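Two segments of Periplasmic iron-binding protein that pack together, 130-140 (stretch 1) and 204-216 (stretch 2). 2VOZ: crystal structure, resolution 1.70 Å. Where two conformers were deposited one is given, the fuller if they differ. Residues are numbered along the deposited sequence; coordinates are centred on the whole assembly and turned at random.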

# COMPACT_ATOMS: atom_id res chain seq x y z
N ALA B 130 1.72 -11.96 -24.71
CA ALA B 130 2.31 -12.93 -25.65
C ALA B 130 3.20 -13.85 -24.86
O ALA B 130 3.86 -13.39 -23.92
CB ALA B 130 3.16 -12.17 -26.72
N ARG B 131 3.23 -15.14 -25.20
CA ARG B 131 4.13 -16.07 -24.54
C ARG B 131 5.33 -16.17 -25.51
O ARG B 131 5.23 -16.70 -26.61
CB ARG B 131 3.47 -17.43 -24.25
CG ARG B 131 4.31 -18.28 -23.25
CD ARG B 131 3.38 -19.13 -22.39
NE ARG B 131 4.09 -19.83 -21.33
CZ ARG B 131 4.52 -19.26 -20.19
NH1 ARG B 131 4.34 -17.96 -19.97
NH2 ARG B 131 5.13 -20.00 -19.27
N VAL B 132 6.44 -15.58 -25.09
CA VAL B 132 7.55 -15.35 -26.00
C VAL B 132 8.76 -16.18 -25.58
O VAL B 132 8.72 -16.92 -24.61
CB VAL B 132 7.94 -13.86 -26.05
CG1 VAL B 132 6.80 -13.01 -26.66
CG2 VAL B 132 8.38 -13.31 -24.65
N LEU B 133 9.86 -16.02 -26.33
CA LEU B 133 11.11 -16.64 -25.96
C LEU B 133 12.05 -15.59 -25.42
O LEU B 133 12.01 -14.41 -25.86
CB LEU B 133 11.76 -17.30 -27.16
CG LEU B 133 10.89 -18.28 -27.95
CD1 LEU B 133 11.72 -19.06 -28.99
CD2 LEU B 133 10.19 -19.24 -27.02
N TYR B 134 12.86 -16.02 -24.46
CA TYR B 134 13.94 -15.21 -23.93
C TYR B 134 15.23 -15.95 -24.19
O TYR B 134 15.27 -17.19 -24.12
CB TYR B 134 13.74 -14.97 -22.43
CG TYR B 134 12.54 -14.09 -22.22
CD1 TYR B 134 11.32 -14.63 -21.86
CD2 TYR B 134 12.62 -12.73 -22.47
CE1 TYR B 134 10.19 -13.82 -21.67
CE2 TYR B 134 11.51 -11.91 -22.30
CZ TYR B 134 10.30 -12.46 -21.90
OH TYR B 134 9.22 -11.63 -21.73
N TYR B 135 16.29 -15.23 -24.48
CA TYR B 135 17.54 -15.93 -24.80
C TYR B 135 18.75 -15.20 -24.29
O TYR B 135 18.74 -13.96 -24.18
CB TYR B 135 17.67 -16.19 -26.32
CG TYR B 135 17.85 -14.92 -27.15
CD1 TYR B 135 16.73 -14.25 -27.69
CD2 TYR B 135 19.15 -14.38 -27.38
CE1 TYR B 135 16.87 -13.09 -28.47
CE2 TYR B 135 19.30 -13.24 -28.18
CZ TYR B 135 18.16 -12.60 -28.69
OH TYR B 135 18.33 -11.43 -29.43
N SER B 136 19.78 -15.97 -23.98
CA SER B 136 21.06 -15.45 -23.54
C SER B 136 21.71 -14.68 -24.68
O SER B 136 22.02 -15.25 -25.72
CB SER B 136 21.98 -16.63 -23.17
OG SER B 136 23.29 -16.17 -22.86
N ARG B 137 21.99 -13.41 -24.47
CA ARG B 137 22.62 -12.58 -25.51
C ARG B 137 24.02 -13.13 -25.83
O ARG B 137 24.40 -13.15 -27.00
CB ARG B 137 22.68 -11.15 -25.04
CG ARG B 137 21.33 -10.53 -25.05
CD ARG B 137 21.32 -9.05 -24.61
NE ARG B 137 22.20 -8.22 -25.43
CZ ARG B 137 21.94 -7.80 -26.67
NH1 ARG B 137 20.81 -8.15 -27.29
NH2 ARG B 137 22.83 -7.03 -27.30
N ASP B 138 24.73 -13.62 -24.81
CA ASP B 138 26.09 -14.09 -25.00
C ASP B 138 26.13 -15.49 -25.62
O ASP B 138 27.05 -15.80 -26.40
CB ASP B 138 26.84 -14.08 -23.67
CG ASP B 138 27.17 -12.68 -23.20
OD1 ASP B 138 27.66 -12.56 -22.06
OD2 ASP B 138 26.95 -11.69 -23.94
N ARG B 139 25.13 -16.32 -25.32
CA ARG B 139 25.23 -17.74 -25.70
C ARG B 139 24.30 -18.23 -26.80
O ARG B 139 24.43 -19.38 -27.25
CB ARG B 139 25.06 -18.64 -24.46
CG ARG B 139 26.02 -18.31 -23.31
CD ARG B 139 25.92 -19.31 -22.20
NE ARG B 139 24.56 -19.30 -21.62
CZ ARG B 139 24.14 -18.44 -20.70
NH1 ARG B 139 22.88 -18.54 -20.23
NH2 ARG B 139 24.97 -17.50 -20.16
N VAL B 140 23.36 -17.39 -27.18
CA VAL B 140 22.42 -17.71 -28.24
C VAL B 140 22.41 -16.66 -29.28
O VAL B 140 22.33 -15.47 -28.98
CB VAL B 140 20.97 -17.85 -27.69
CG1 VAL B 140 19.99 -18.08 -28.84
CG2 VAL B 140 20.91 -18.97 -26.65
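Stretch 2 (204-216) NDTAQIRAIAAGI

Stretch 2 (N204–I216) lies along stretch 1 mainly as helix 205–213, which runs in nearly the same direction as strand 130–136. The two axes make an angle of 18° between their N-to-C directions and come within 8.1 Å of each other. The backbones draw together along their length: the CA atoms of R131 and D205 are 10.1 Å apart, those of Y134 and I209 6.6 Å, and those of S136 and I212 5.9 Å. At the wide end the long side chain of R131 reaches D205; at the narrow end the branched side chain of I212 lies against the strand; together the two stretches bury 400 Å².

N204 precedes the helix as its N-cap and stays clear of the strand. Its side chain, with chi1 in p, turns back so that OD1 accepts from A207 N at 2.8 Å, satisfying an amide that has no helical partner in the first turn. D205 opens the helix proper with CA-to-CB pointing toward stretch 1. Its carboxylate meets the extended R131 side chain in a two-pronged salt bridge: R131 NH1 donates to D205 OD2 at 2.8 Å and R131 NH2 to D205 OD1 at 3.0 Å, both nearly straight. The paired bonds set carboxylate and guanidinium edge to edge and bring opposite charges together in a buried setting; R131 NH1 and NH2 and D205 OD2 bond elsewhere in the structure as well.

T206 points away from the strand, and A207 lies beyond its reach. Q208 starts toward stretch 1, but its end leads away, and Q208 NE2 donates instead to N204 O at 2.9 Å within the helix's first turn. One turn after D205, I209 leaves the backbone sideways, yet its m,t rotamer carries CD1 over one face of the Y134 ring. I209 CD1 lies 3.9 Å from the centroid of that ring, 15° off its normal, and 3.8 Å from Y134 CE1, a CH-pi contact. R210 and A211 take no part in the contact.

I212 points toward the strand and has the largest area covered by the other stretch. Also m,t, it sets CD1 against Y134, 3.4 Å from Y134 O and 3.8 Å from Y134 CB, while its other methyl packs on the next strand residue but one: I212 CG2 is 3.4 Å from S136 N and 3.5 Å from S136 CB. The carbonyl of I212 serves both stretches. I212 O accepts from R139 NH1 at 2.9 Å, near the guanidinium plane, and also from G215 N at 3.0 Å.

A213 and A214 turn their CB atoms away from stretch 1, but A213 O receives a hydrogen bond from water 1 at 2.8 Å, and the same water accepts from R139 NH2 at 2.9 Å, a second tie between R139 and the helix end. G215, at phi 83°, leaves helical geometry in a Schellman motif, with I216 N bonding back to A211 O at 2.9 Å. G215 CA rests 3.8 Å from R139 NH1. The CA-to-CB bond of I216 points away from stretch 1.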

# COMPACT_ATOMS: atom_id res chain seq x y z
N ASN B 204 8.80 -19.37 -11.02
CA ASN B 204 7.74 -18.73 -11.79
C ASN B 204 8.29 -18.23 -13.16
O ASN B 204 9.41 -18.64 -13.57
CB ASN B 204 7.16 -17.59 -10.95
CG ASN B 204 8.19 -16.51 -10.62
OD1 ASN B 204 9.26 -16.42 -11.26
ND2 ASN B 204 7.87 -15.67 -9.62
N ASP B 205 7.53 -17.38 -13.88
CA ASP B 205 8.01 -17.02 -15.26
C ASP B 205 9.32 -16.23 -15.18
O ASP B 205 10.27 -16.46 -15.96
CB ASP B 205 6.97 -16.22 -16.06
CG ASP B 205 6.18 -17.07 -17.06
OD1 ASP B 205 6.19 -18.32 -16.98
OD2 ASP B 205 5.58 -16.45 -17.97
N THR B 206 9.35 -15.24 -14.30
CA THR B 206 10.54 -14.39 -14.20
C THR B 206 11.74 -15.20 -13.74
O THR B 206 12.86 -14.93 -14.17
CB THR B 206 10.30 -13.18 -13.31
OG1 THR B 206 9.12 -12.51 -13.78
CG2 THR B 206 11.54 -12.24 -13.30
N ALA B 207 11.50 -16.23 -12.92
CA ALA B 207 12.58 -17.16 -12.51
C ALA B 207 13.26 -17.78 -13.73
O ALA B 207 14.47 -18.05 -13.72
CB ALA B 207 12.03 -18.30 -11.57
N GLN B 208 12.50 -18.06 -14.79
CA GLN B 208 13.13 -18.62 -16.01
C GLN B 208 14.04 -17.60 -16.70
O GLN B 208 15.11 -17.92 -17.22
CB GLN B 208 12.06 -19.14 -16.98
CG GLN B 208 10.92 -19.90 -16.26
CD GLN B 208 11.44 -20.99 -15.32
OE1 GLN B 208 12.40 -21.70 -15.65
NE2 GLN B 208 10.78 -21.15 -14.17
N ILE B 209 13.58 -16.36 -16.74
CA ILE B 209 14.38 -15.29 -17.38
C ILE B 209 15.66 -15.10 -16.56
O ILE B 209 16.77 -15.04 -17.11
CB ILE B 209 13.59 -13.99 -17.41
CG1 ILE B 209 12.27 -14.21 -18.18
CG2 ILE B 209 14.38 -12.86 -18.11
CD1 ILE B 209 11.35 -12.95 -18.17
N ARG B 210 15.51 -15.06 -15.23
CA ARG B 210 16.69 -14.89 -14.37
C ARG B 210 17.65 -16.06 -14.48
O ARG B 210 18.87 -15.88 -14.37
CB ARG B 210 16.28 -14.68 -12.93
CG ARG B 210 15.58 -13.34 -12.71
CD ARG B 210 15.43 -13.14 -11.18
NE ARG B 210 14.53 -12.05 -10.87
CZ ARG B 210 14.89 -10.76 -10.83
NH1 ARG B 210 16.16 -10.40 -11.10
NH2 ARG B 210 13.98 -9.82 -10.53
N ALA B 211 17.09 -17.25 -14.73
CA ALA B 211 17.92 -18.48 -14.81
C ALA B 211 18.85 -18.40 -16.02
O ALA B 211 19.97 -18.92 -15.98
CB ALA B 211 17.03 -19.73 -14.86
N ILE B 212 18.42 -17.70 -17.08
CA ILE B 212 19.30 -17.51 -18.26
C ILE B 212 20.45 -16.65 -17.81
O ILE B 212 21.60 -16.97 -18.11
CB ILE B 212 18.56 -16.84 -19.41
CG1 ILE B 212 17.40 -17.74 -19.87
CG2 ILE B 212 19.53 -16.59 -20.61
CD1 ILE B 212 16.51 -17.05 -20.97
N ALA B 213 20.14 -15.55 -17.12
CA ALA B 213 21.21 -14.63 -16.66
C ALA B 213 22.22 -15.31 -15.77
O ALA B 213 23.43 -14.99 -15.86
CB ALA B 213 20.61 -13.38 -15.96
N ALA B 214 21.75 -16.26 -14.93
CA ALA B 214 22.57 -17.02 -14.00
C ALA B 214 23.34 -18.17 -14.66
O ALA B 214 24.10 -18.86 -13.98
CB ALA B 214 21.71 -17.55 -12.88
N GLY B 215 23.14 -18.38 -15.96
CA GLY B 215 23.83 -19.45 -16.71
C GLY B 215 23.23 -20.84 -16.60
O GLY B 215 23.81 -21.82 -17.13
N ILE B 216 22.06 -20.95 -15.96
CA ILE B 216 21.37 -22.25 -15.78
C ILE B 216 20.86 -22.84 -17.09
O ILE B 216 20.92 -24.06 -17.29
CB ILE B 216 20.25 -22.14 -14.70
CG1 ILE B 216 20.89 -21.71 -13.37
CG2 ILE B 216 19.55 -23.49 -14.48
CD1 ILE B 216 19.94 -21.02 -12.40
O HOH W 1 24.61 -15.29 -18.35